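Local atomic coordinates of alanine glyoxylate transaminase (Thermococcus litoralis, PDB entry 2ZC0), a protein that probably transfers the amino group of alanine to glyoxylate with the help of a pyridoxal phosphate cofactor. Residues 117-122 / 137-142; 147-150 / 155-158; 163-168 / 205-210; 229-232 / 238-241. One frame throughout, in Å; residues are numbered along the deposited sequence.

Contact 1: 117-122 / 137-142; sequences VLIDPG and LAFEQL. With ZN (zinc ion), chain E.
Ile119 turns its CG1 arm away from its own carbonyl carbon and beside the backbone N (chi1 -59°), and the extended second torsion carries CD1 out to Phe139. The phenylalanine uses the same first torsion (-68°), which lays one ring face under that methyl. Ile119 CD1 stands 4.1 Å from the centroid of the Phe139 ring, shifted toward Phe139 CG and CD1, in a CH-pi contact; Ile119 CD1 to Phe139 CG is 3.9 Å. The two side chains cross at about a right angle. The other branch, Ile119 CG2, lies 4.1 Å from Leu142 O, and Pro121 CG also comes to this carbonyl oxygen, at 3.9 Å. On another side of the same helix turn Glu140 leads away from this apolar patch: its OE2 binds the zinc ion at 2.0 Å, with a water as a further ligand, while OE1 forms a salt bridge with Lys15. Asp120 faces the second subunit, where its OD2 accepts a hydrogen bond from Gly9 N of that chain. The contact joins the exits of helices 106-118 and 133-140, the latter being the connecting helix of the beta-alpha-beta crossover between the neighbouring parallel strands 124-129 and 145-152.

Contact 2: 147-150 / 155-158; sequences EGVP and GMRV
Val149 and Pro150 meet Met156 and Arg157 across a short beta hairpin, in which strand 155-156 runs antiparallel to strand 145-152 at the margin of the large mixed sheet. Its polar link is one backbone hydrogen bond: Arg157 N donates to Pro150 O over 2.9 Å, nearly straight at 158° and lying in the carbonyl plane. Arg157 is also the centre of an inverse gamma turn and the N-cap residue of helix 158-170, which places the bond where hairpin passes into helix. Its guanidinium bends away from the hairpin to a salt bridge with Asp159. The apolar part is carried by Val149 and Met156. Val149 CG1, held anti to the backbone N (chi1 175°), reaches Met156 CG at 3.7 Å, and the two side chains cross at about a right angle. Both also rest on Ile126 of strand 124-129, with Leu160 beside Val149 and Leu161 beside Met156 from helix 158-170. Van der Waals contacts to backbone oxygens complete the junction. Val149 CG1 approaches Arg157 O at 3.6 Å, and the aliphatic start of Arg157 lies against the oxygen that its own N-H holds, with CB 3.4 Å from Pro150 O.

Contact 3: 163-168 / 205-210; sequences EKIKEL and SKYDLL
Tyr207 reaches from the end of helix 194-207 to Ile165 and Lys166 on helix 158-170. Its CB points toward that helix, and with CG set beside the backbone N (chi1 -67°) the ring spreads under the isoleucine. Ile165 CG2 sits over the ring centre, a CH-pi contact of 3.8 Å to the centroid of Tyr207 and 13° off the normal. CD1 of the ring comes nearest, 3.7 Å from Ile165 CG2. Lys206 CG lies against the opposite face near the rim, leaving the ring sandwiched between aliphatic groups. At the tip, Tyr207 OH meets Lys166 CE at 3.2 Å, the lysine chain crossing at about a right angle, and hydrogen-bonds to Glu162 OE1. Lys206 NZ forms a salt bridge to that carboxylate as well. Were Tyr207 a leucine, Ile165 CG2 would probably lose its flat support, and Glu162 one of its hydrogen-bonding partners. Deeper in, Ile165 CD1 and Leu209 CD1 reach toward each other tip to tip at 3.7 Å. Leu209 follows Asp208, the positive-phi C-prime residue of the Schellman motif that ends helix 194-207, the connecting helix of the beta-alpha-beta crossover from strand 175-180 to strand 210-214.

Contact 4: 229-232 / 238-241; sequences PLKA and RVIV
A turn of 3-10 helix in the loop ahead of strand 239-244 packs against the beginning of that strand, an inner member of the large mixed sheet, and Lys231 does most of the work. Its CG is anti to the backbone N (chi1 -171°) and the chain bends at the next torsion, which lays the methylenes against Val239 and Val241. Lys231 CG lies 3.8 Å from Val241 CG1, the two side chains crossing at about a right angle. Past Val239 the lysine slides in the opposite direction, and its CD comes as close as 3.4 Å to Val239 CG2; this is tighter than usual, and since the valine is modelled with CG1 almost eclipsing its backbone N, the short approach is doubtful. Beyond it Lys231 NZ donates to Val239 O over 2.7 Å, tilted 16° from the carbonyl plane. The same ammonium forms salt bridges with Asp234 and Glu261, so a backbone oxygen and two carboxylates share it. With a leucine in place of Lys231, those two acids would probably lose a common counter-charge and Val239 O its side-chain donor. Leu230 adds a looser touch, its CB 4.5 Å from Val239 CG1. The turn itself is closed by Ala232 N bonding to Pro229 O at 3.1 Å, and Glu213 accepts the N-H groups of Leu230 and Lys231. Strand 239-244, lying between parallel 210-214 and antiparallel 256-259, ends at Thr244, and the chain goes on through Ser246 and Lys247, all three part of the cofactor pocket, as befits the large domain of this aminotransferase family.

In the fold
All four contacts gather around the large mixed sheet. Contacts 1 and 4 are buried, yet differ: contact 1 is carbon against ring and carbonyl, close to subunit neighbours, whereas contact 4 sets a lysine ammonium among acids and a backbone oxygen. They touch where Leu118 meets Ile240. Contacts 2 and 3 are partly buried, each with an exposed residue, and contact 3 lies farthest from the chain's centre; their own centres are 12 Å apart. Helix 158-170 follows directly from the hairpin of contact 2, and a long, weak ion pair joins Glu147 to Lys164 between them. Contact 2 relies on a backbone bond, contact 3 on aliphatic groups about an aromatic ring. Arg238 ties contact 4 to contact 3 through a salt bridge with Asp208.

Contact 1: 117-122 / 137-142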
loop_
_atom_site.group_PDB
_atom_site.type_symbol
_atom_site.label_atom_id
_atom_site.label_comp_id
_atom_site.label_asym_id
_atom_site.label_seq_id
_atom_site.Cartn_x
_atom_site.Cartn_y
_atom_site.Cartn_z
ATOM N N VAL A 117 -10.639 5.734 -4.515
ATOM C CA VAL A 117 -10.873 4.873 -5.657
ATOM C C VAL A 117 -9.895 5.130 -6.798
ATOM O O VAL A 117 -9.674 4.261 -7.639
ATOM C CB VAL A 117 -12.303 5.087 -6.204
ATOM C CG1 VAL A 117 -12.445 4.460 -7.578
ATOM C CG2 VAL A 117 -13.322 4.494 -5.243
ATOM N N LEU A 118 -9.293 6.312 -6.812
ATOM C CA LEU A 118 -8.409 6.678 -7.902
ATOM C C LEU A 118 -6.920 6.765 -7.602
ATOM O O LEU A 118 -6.115 6.793 -8.521
ATOM C CB LEU A 118 -8.896 8.000 -8.509
ATOM C CG LEU A 118 -10.320 8.017 -9.082
ATOM C CD1 LEU A 118 -10.650 9.427 -9.549
ATOM C CD2 LEU A 118 -10.445 7.027 -10.238
ATOM N N ILE A 119 -6.543 6.777 -6.332
ATOM C CA ILE A 119 -5.129 6.884 -5.990
ATOM C C ILE A 119 -4.475 5.646 -5.366
ATOM O O ILE A 119 -4.971 5.104 -4.383
ATOM C CB ILE A 119 -4.915 8.050 -5.005
ATOM C CG1 ILE A 119 -5.387 9.354 -5.633
ATOM C CG2 ILE A 119 -3.451 8.143 -4.608
ATOM C CD1 ILE A 119 -5.492 10.457 -4.637
ATOM N N ASP A 120 -3.371 5.191 -5.950
ATOM C CA ASP A 120 -2.610 4.083 -5.381
ATOM C C ASP A 120 -1.405 4.810 -4.759
ATOM O O ASP A 120 -0.887 5.775 -5.328
ATOM C CB ASP A 120 -2.104 3.104 -6.458
ATOM C CG ASP A 120 -3.107 1.994 -6.791
ATOM O OD1 ASP A 120 -3.565 1.283 -5.865
ATOM O OD2 ASP A 120 -3.424 1.820 -7.987
ATOM N N PRO A 121 -0.955 4.376 -3.576
ATOM C CA PRO A 121 0.193 5.053 -2.966
ATOM C C PRO A 121 1.374 5.243 -3.955
ATOM O O PRO A 121 1.819 4.286 -4.591
ATOM C CB PRO A 121 0.536 4.133 -1.801
ATOM C CG PRO A 121 -0.840 3.646 -1.369
ATOM C CD PRO A 121 -1.485 3.315 -2.701
ATOM N N GLY A 122 1.869 6.477 -4.086
ATOM C CA GLY A 122 2.971 6.739 -4.996
ATOM C C GLY A 122 2.530 7.468 -6.257
ATOM O O GLY A 122 3.331 8.110 -6.941
ATOM N N LEU A 137 -3.765 17.759 1.425
ATOM C CA LEU A 137 -3.601 16.942 2.629
ATOM C C LEU A 137 -4.358 15.615 2.431
ATOM O O LEU A 137 -3.826 14.541 2.694
ATOM C CB LEU A 137 -4.145 17.714 3.849
ATOM C CG LEU A 137 -3.221 18.314 4.928
ATOM C CD1 LEU A 137 -1.834 18.587 4.404
ATOM C CD2 LEU A 137 -3.859 19.551 5.505
ATOM N N ALA A 138 -5.588 15.699 1.936
ATOM C CA ALA A 138 -6.398 14.508 1.708
ATOM C C ALA A 138 -5.703 13.539 0.765
ATOM O O ALA A 138 -5.626 12.349 1.052
ATOM C CB ALA A 138 -7.773 14.882 1.143
ATOM N N PHE A 139 -5.174 14.041 -0.350
ATOM C CA PHE A 139 -4.507 13.163 -1.313
ATOM C C PHE A 139 -3.159 12.624 -0.850
ATOM O O PHE A 139 -2.787 11.491 -1.190
ATOM C CB PHE A 139 -4.344 13.864 -2.666
ATOM C CG PHE A 139 -5.647 14.107 -3.386
ATOM C CD1 PHE A 139 -6.852 13.653 -2.855
ATOM C CD2 PHE A 139 -5.664 14.775 -4.608
ATOM C CE1 PHE A 139 -8.058 13.863 -3.529
ATOM C CE2 PHE A 139 -6.861 14.992 -5.290
ATOM C CZ PHE A 139 -8.063 14.530 -4.751
ATOM N N GLU A 140 -2.421 13.410 -0.078
ATOM C CA GLU A 140 -1.133 12.942 0.397
ATOM C C GLU A 140 -1.266 11.926 1.517
ATOM O O GLU A 140 -0.395 11.063 1.659
ATOM C CB GLU A 140 -0.259 14.103 0.876
ATOM C CG GLU A 140 -0.054 15.189 -0.155
ATOM C CD GLU A 140 0.934 16.246 0.309
ATOM O OE1 GLU A 140 0.908 16.602 1.512
ATOM O OE2 GLU A 140 1.732 16.716 -0.530
ATOM N N GLN A 141 -2.321 12.013 2.326
ATOM C CA GLN A 141 -2.449 11.001 3.368
ATOM C C GLN A 141 -2.966 9.708 2.743
ATOM O O GLN A 141 -3.030 8.678 3.397
ATOM C CB GLN A 141 -3.325 11.462 4.547
ATOM C CG GLN A 141 -4.703 11.924 4.230
ATOM C CD GLN A 141 -5.378 12.545 5.443
ATOM O OE1 GLN A 141 -4.711 13.053 6.344
ATOM N NE2 GLN A 141 -6.693 12.516 5.464
ATOM N N LEU A 142 -3.324 9.773 1.460
ATOM C CA LEU A 142 -3.742 8.575 0.741
ATOM C C LEU A 142 -2.498 8.080 0.011
ATOM O O LEU A 142 -2.559 7.143 -0.770
ATOM C CB LEU A 142 -4.875 8.861 -0.237
ATOM C CG LEU A 142 -6.250 8.999 0.455
ATOM C CD1 LEU A 142 -7.298 9.617 -0.509
ATOM C CD2 LEU A 142 -6.711 7.594 0.916
HETATM ZN ZN ZN E . 2.488 18.518 0.077
HETATM O O HOH W 1 3.321 19.543 -1.982
#

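Contact 2: 147-150 / 155-158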
loop_
_atom_site.group_PDB
_atom_site.type_symbol
_atom_site.label_atom_id
_atom_site.label_comp_id
_atom_site.label_asym_id
_atom_site.label_seq_id
_atom_site.Cartn_x
_atom_site.Cartn_y
_atom_site.Cartn_z
ATOM N N GLU A 147 2.266 17.385 -7.521
ATOM C CA GLU A 147 3.080 18.208 -8.426
ATOM C C GLU A 147 2.207 19.400 -8.799
ATOM O O GLU A 147 1.193 19.241 -9.479
ATOM C CB GLU A 147 3.448 17.454 -9.709
ATOM C CG GLU A 147 4.501 16.365 -9.568
ATOM C CD GLU A 147 5.846 16.881 -9.090
ATOM O OE1 GLU A 147 6.097 18.107 -9.178
ATOM O OE2 GLU A 147 6.661 16.050 -8.633
ATOM N N GLY A 148 2.591 20.587 -8.342
ATOM C CA GLY A 148 1.817 21.780 -8.645
ATOM C C GLY A 148 2.201 22.449 -9.952
ATOM O O GLY A 148 3.297 22.236 -10.464
ATOM N N VAL A 149 1.277 23.240 -10.500
ATOM C CA VAL A 149 1.477 23.994 -11.740
ATOM C C VAL A 149 1.058 25.438 -11.419
ATOM O O VAL A 149 -0.071 25.679 -11.008
ATOM C CB VAL A 149 0.571 23.480 -12.890
ATOM C CG1 VAL A 149 0.728 24.374 -14.124
ATOM C CG2 VAL A 149 0.938 22.051 -13.259
ATOM N N PRO A 150 1.963 26.414 -11.610
ATOM C CA PRO A 150 1.702 27.837 -11.340
ATOM C C PRO A 150 0.419 28.385 -11.958
ATOM O O PRO A 150 -0.021 27.922 -13.008
ATOM C CB PRO A 150 2.929 28.532 -11.928
ATOM C CG PRO A 150 4.007 27.523 -11.752
ATOM C CD PRO A 150 3.316 26.232 -12.167
ATOM N N GLY A 155 -6.084 31.744 -13.888
ATOM C CA GLY A 155 -6.065 30.357 -13.457
ATOM C C GLY A 155 -4.778 29.634 -13.787
ATOM O O GLY A 155 -3.755 30.262 -14.084
ATOM N N MET A 156 -4.829 28.307 -13.739
ATOM C CA MET A 156 -3.664 27.478 -14.033
ATOM C C MET A 156 -3.024 27.862 -15.369
ATOM O O MET A 156 -3.721 28.156 -16.338
ATOM C CB MET A 156 -4.062 25.990 -14.077
ATOM C CG MET A 156 -2.884 25.046 -14.292
ATOM S SD MET A 156 -3.290 23.272 -14.558
ATOM C CE MET A 156 -4.204 22.873 -13.053
ATOM N N ARG A 157 -1.694 27.855 -15.402
ATOM C CA ARG A 157 -0.934 28.149 -16.612
ATOM C C ARG A 157 -0.883 26.837 -17.400
ATOM O O ARG A 157 0.070 26.053 -17.279
ATOM C CB ARG A 157 0.491 28.608 -16.259
ATOM C CG ARG A 157 0.609 30.069 -15.803
ATOM C CD ARG A 157 0.385 31.033 -16.973
ATOM N NE ARG A 157 1.364 30.800 -18.030
ATOM C CZ ARG A 157 2.660 31.065 -17.912
ATOM N NH1 ARG A 157 3.483 30.809 -18.920
ATOM N NH2 ARG A 157 3.127 31.603 -16.792
ATOM N N VAL A 158 -1.918 26.602 -18.203
ATOM C CA VAL A 158 -2.020 25.376 -18.994
ATOM C C VAL A 158 -0.760 25.045 -19.807
ATOM O O VAL A 158 -0.431 23.870 -20.006
ATOM C CB VAL A 158 -3.256 25.434 -19.928
ATOM C CG1 VAL A 158 -3.421 24.118 -20.659
ATOM C CG2 VAL A 158 -4.511 25.741 -19.108
#

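Contact 3: 163-168 / 205-210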
loop_
_atom_site.group_PDB
_atom_site.type_symbol
_atom_site.label_atom_id
_atom_site.label_comp_id
_atom_site.label_asym_id
_atom_site.label_seq_id
_atom_site.Cartn_x
_atom_site.Cartn_y
_atom_site.Cartn_z
ATOM N N GLU A 163 4.208 21.121 -19.913
ATOM C CA GLU A 163 5.644 21.000 -19.719
ATOM C C GLU A 163 5.864 20.153 -18.482
ATOM O O GLU A 163 6.772 19.337 -18.441
ATOM C CB GLU A 163 6.296 22.371 -19.523
ATOM C CG GLU A 163 7.818 22.290 -19.403
ATOM C CD GLU A 163 8.457 21.479 -20.532
ATOM O OE1 GLU A 163 8.215 21.812 -21.719
ATOM O OE2 GLU A 163 9.198 20.509 -20.237
ATOM N N LYS A 164 5.031 20.348 -17.466
ATOM C CA LYS A 164 5.163 19.549 -16.252
ATOM C C LYS A 164 4.908 18.094 -16.621
ATOM O O LYS A 164 5.698 17.209 -16.296
ATOM C CB LYS A 164 4.159 20.004 -15.189
ATOM C CG LYS A 164 4.122 19.098 -13.953
ATOM C CD LYS A 164 5.483 18.973 -13.265
ATOM C CE LYS A 164 5.868 20.232 -12.497
ATOM N NZ LYS A 164 7.197 20.085 -11.811
ATOM N N ILE A 165 3.808 17.862 -17.331
ATOM C CA ILE A 165 3.444 16.515 -17.755
ATOM C C ILE A 165 4.589 15.862 -18.526
ATOM O O ILE A 165 4.937 14.718 -18.258
ATOM C CB ILE A 165 2.155 16.548 -18.601
ATOM C CG1 ILE A 165 0.972 16.893 -17.691
ATOM C CG2 ILE A 165 1.936 15.209 -19.296
ATOM C CD1 ILE A 165 -0.334 17.153 -18.429
ATOM N N LYS A 166 5.192 16.588 -19.466
ATOM C CA LYS A 166 6.312 16.041 -20.239
ATOM C C LYS A 166 7.510 15.823 -19.325
ATOM O O LYS A 166 8.290 14.888 -19.505
ATOM C CB LYS A 166 6.704 16.992 -21.367
ATOM C CG LYS A 166 5.657 17.156 -22.458
ATOM C CD LYS A 166 6.165 18.085 -23.567
ATOM C CE LYS A 166 5.215 18.096 -24.750
ATOM N NZ LYS A 166 5.566 19.144 -25.752
ATOM N N GLU A 167 7.654 16.695 -18.340
ATOM C CA GLU A 167 8.746 16.592 -17.391
ATOM C C GLU A 167 8.580 15.258 -16.617
ATOM O O GLU A 167 9.511 14.453 -16.546
ATOM C CB GLU A 167 8.683 17.802 -16.448
ATOM C CG GLU A 167 10.007 18.313 -15.915
ATOM C CD GLU A 167 10.030 19.843 -15.838
ATOM O OE1 GLU A 167 10.262 20.493 -16.892
ATOM O OE2 GLU A 167 9.796 20.393 -14.734
ATOM N N LEU A 168 7.385 15.017 -16.075
ATOM C CA LEU A 168 7.117 13.789 -15.323
ATOM C C LEU A 168 7.315 12.519 -16.158
ATOM O O LEU A 168 7.947 11.558 -15.713
ATOM C CB LEU A 168 5.682 13.784 -14.763
ATOM C CG LEU A 168 5.302 14.405 -13.407
ATOM C CD1 LEU A 168 6.543 14.673 -12.566
ATOM C CD2 LEU A 168 4.509 15.668 -13.624
ATOM N N SER A 205 -7.035 15.042 -22.971
ATOM C CA SER A 205 -7.301 14.099 -24.046
ATOM C C SER A 205 -6.003 13.646 -24.701
ATOM O O SER A 205 -5.822 12.462 -25.001
ATOM C CB SER A 205 -8.213 14.745 -25.095
ATOM O OG SER A 205 -8.288 13.946 -26.263
ATOM N N LYS A 206 -5.094 14.591 -24.909
ATOM C CA LYS A 206 -3.814 14.303 -25.547
ATOM C C LYS A 206 -2.958 13.330 -24.749
ATOM O O LYS A 206 -2.277 12.489 -25.318
ATOM C CB LYS A 206 -3.036 15.612 -25.771
ATOM C CG LYS A 206 -1.671 15.424 -26.415
ATOM C CD LYS A 206 -1.011 16.759 -26.707
ATOM C CE LYS A 206 0.362 16.577 -27.340
ATOM N NZ LYS A 206 1.005 17.907 -27.606
ATOM N N TYR A 207 -2.983 13.448 -23.429
ATOM C CA TYR A 207 -2.190 12.556 -22.592
ATOM C C TYR A 207 -3.025 11.491 -21.904
ATOM O O TYR A 207 -2.501 10.680 -21.137
ATOM C CB TYR A 207 -1.423 13.377 -21.563
ATOM C CG TYR A 207 -0.360 14.245 -22.192
ATOM C CD1 TYR A 207 0.881 13.713 -22.550
ATOM C CD2 TYR A 207 -0.606 15.589 -22.474
ATOM C CE1 TYR A 207 1.851 14.501 -23.175
ATOM C CE2 TYR A 207 0.359 16.384 -23.103
ATOM C CZ TYR A 207 1.578 15.828 -23.447
ATOM O OH TYR A 207 2.525 16.601 -24.061
ATOM N N ASP A 208 -4.322 11.487 -22.190
ATOM C CA ASP A 208 -5.233 10.507 -21.603
ATOM C C ASP A 208 -5.152 10.566 -20.082
ATOM O O ASP A 208 -4.616 9.670 -19.428
ATOM C CB ASP A 208 -4.893 9.107 -22.116
ATOM C CG ASP A 208 -5.916 8.059 -21.692
ATOM O OD1 ASP A 208 -7.080 8.426 -21.381
ATOM O OD2 ASP A 208 -5.548 6.862 -21.687
ATOM N N LEU A 209 -5.695 11.648 -19.534
ATOM C CA LEU A 209 -5.712 11.882 -18.102
ATOM C C LEU A 209 -7.143 12.196 -17.678
ATOM O O LEU A 209 -7.990 12.534 -18.502
ATOM C CB LEU A 209 -4.783 13.062 -17.755
ATOM C CG LEU A 209 -3.279 12.884 -18.038
ATOM C CD1 LEU A 209 -2.531 14.208 -17.922
ATOM C CD2 LEU A 209 -2.716 11.881 -17.058
ATOM N N LEU A 210 -7.416 12.053 -16.389
ATOM C CA LEU A 210 -8.736 12.354 -15.852
ATOM C C LEU A 210 -8.586 13.687 -15.147
ATOM O O LEU A 210 -7.491 14.033 -14.698
ATOM C CB LEU A 210 -9.165 11.265 -14.864
ATOM C CG LEU A 210 -10.290 10.298 -15.275
ATOM C CD1 LEU A 210 -10.184 9.887 -16.733
ATOM C CD2 LEU A 210 -10.227 9.098 -14.368
#

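Contact 4: 229-232 / 238-241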
loop_
_atom_site.group_PDB
_atom_site.type_symbol
_atom_site.label_atom_id
_atom_site.label_comp_id
_atom_site.label_asym_id
_atom_site.label_seq_id
_atom_site.Cartn_x
_atom_site.Cartn_y
_atom_site.Cartn_z
ATOM N N PRO A 229 -18.526 25.180 -16.677
ATOM C CA PRO A 229 -17.654 24.168 -16.077
ATOM C C PRO A 229 -16.998 23.342 -17.167
ATOM O O PRO A 229 -17.526 23.235 -18.276
ATOM C CB PRO A 229 -18.624 23.332 -15.256
ATOM C CG PRO A 229 -19.655 24.331 -14.833
ATOM C CD PRO A 229 -19.879 25.127 -16.089
ATOM N N LEU A 230 -15.841 22.767 -16.858
ATOM C CA LEU A 230 -15.152 21.914 -17.819
ATOM C C LEU A 230 -16.066 20.728 -18.122
ATOM O O LEU A 230 -16.084 20.215 -19.236
ATOM C CB LEU A 230 -13.840 21.404 -17.237
ATOM C CG LEU A 230 -12.801 22.415 -16.746
ATOM C CD1 LEU A 230 -11.791 21.715 -15.846
ATOM C CD2 LEU A 230 -12.096 23.062 -17.947
ATOM N N LYS A 231 -16.840 20.302 -17.133
ATOM C CA LYS A 231 -17.721 19.167 -17.340
ATOM C C LYS A 231 -18.752 19.403 -18.442
ATOM O O LYS A 231 -19.174 18.456 -19.113
ATOM C CB LYS A 231 -18.434 18.790 -16.039
ATOM C CG LYS A 231 -19.193 17.474 -16.137
ATOM C CD LYS A 231 -18.260 16.366 -16.574
ATOM C CE LYS A 231 -18.945 15.008 -16.615
ATOM N NZ LYS A 231 -18.022 13.999 -17.232
ATOM N N ALA A 232 -19.154 20.659 -18.637
ATOM C CA ALA A 232 -20.139 20.993 -19.669
ATOM C C ALA A 232 -19.493 20.913 -21.048
ATOM O O ALA A 232 -20.174 20.905 -22.074
ATOM C CB ALA A 232 -20.701 22.389 -19.425
ATOM N N ARG A 238 -13.872 12.845 -19.593
ATOM C CA ARG A 238 -12.638 12.775 -18.823
ATOM C C ARG A 238 -12.693 13.602 -17.554
ATOM O O ARG A 238 -11.701 13.679 -16.829
ATOM C CB ARG A 238 -11.451 13.275 -19.643
ATOM C CG ARG A 238 -11.079 12.410 -20.804
ATOM C CD ARG A 238 -9.949 13.037 -21.604
ATOM N NE ARG A 238 -9.462 12.082 -22.586
ATOM C CZ ARG A 238 -8.871 10.939 -22.265
ATOM N NH1 ARG A 238 -8.461 10.109 -23.222
ATOM N NH2 ARG A 238 -8.666 10.646 -20.985
ATOM N N VAL A 239 -13.807 14.267 -17.283
ATOM C CA VAL A 239 -13.832 15.022 -16.050
ATOM C C VAL A 239 -14.880 14.511 -15.074
ATOM O O VAL A 239 -15.968 14.034 -15.445
ATOM C CB VAL A 239 -13.937 16.598 -16.280
ATOM C CG1 VAL A 239 -13.863 16.939 -17.756
ATOM C CG2 VAL A 239 -15.151 17.170 -15.608
ATOM N N ILE A 240 -14.507 14.588 -13.808
ATOM C CA ILE A 240 -15.344 14.147 -12.712
ATOM C C ILE A 240 -15.493 15.381 -11.858
ATOM O O ILE A 240 -14.513 16.071 -11.629
ATOM C CB ILE A 240 -14.600 13.065 -11.908
ATOM C CG1 ILE A 240 -14.337 11.869 -12.825
ATOM C CG2 ILE A 240 -15.350 12.757 -10.621
ATOM C CD1 ILE A 240 -13.477 10.779 -12.214
ATOM N N VAL A 241 -16.693 15.708 -11.409
ATOM C CA VAL A 241 -16.770 16.887 -10.574
ATOM C C VAL A 241 -17.042 16.540 -9.123
ATOM O O VAL A 241 -17.638 15.506 -8.810
ATOM C CB VAL A 241 -17.837 17.934 -11.075
ATOM C CG1 VAL A 241 -18.332 17.573 -12.458
ATOM C CG2 VAL A 241 -18.958 18.081 -10.074
#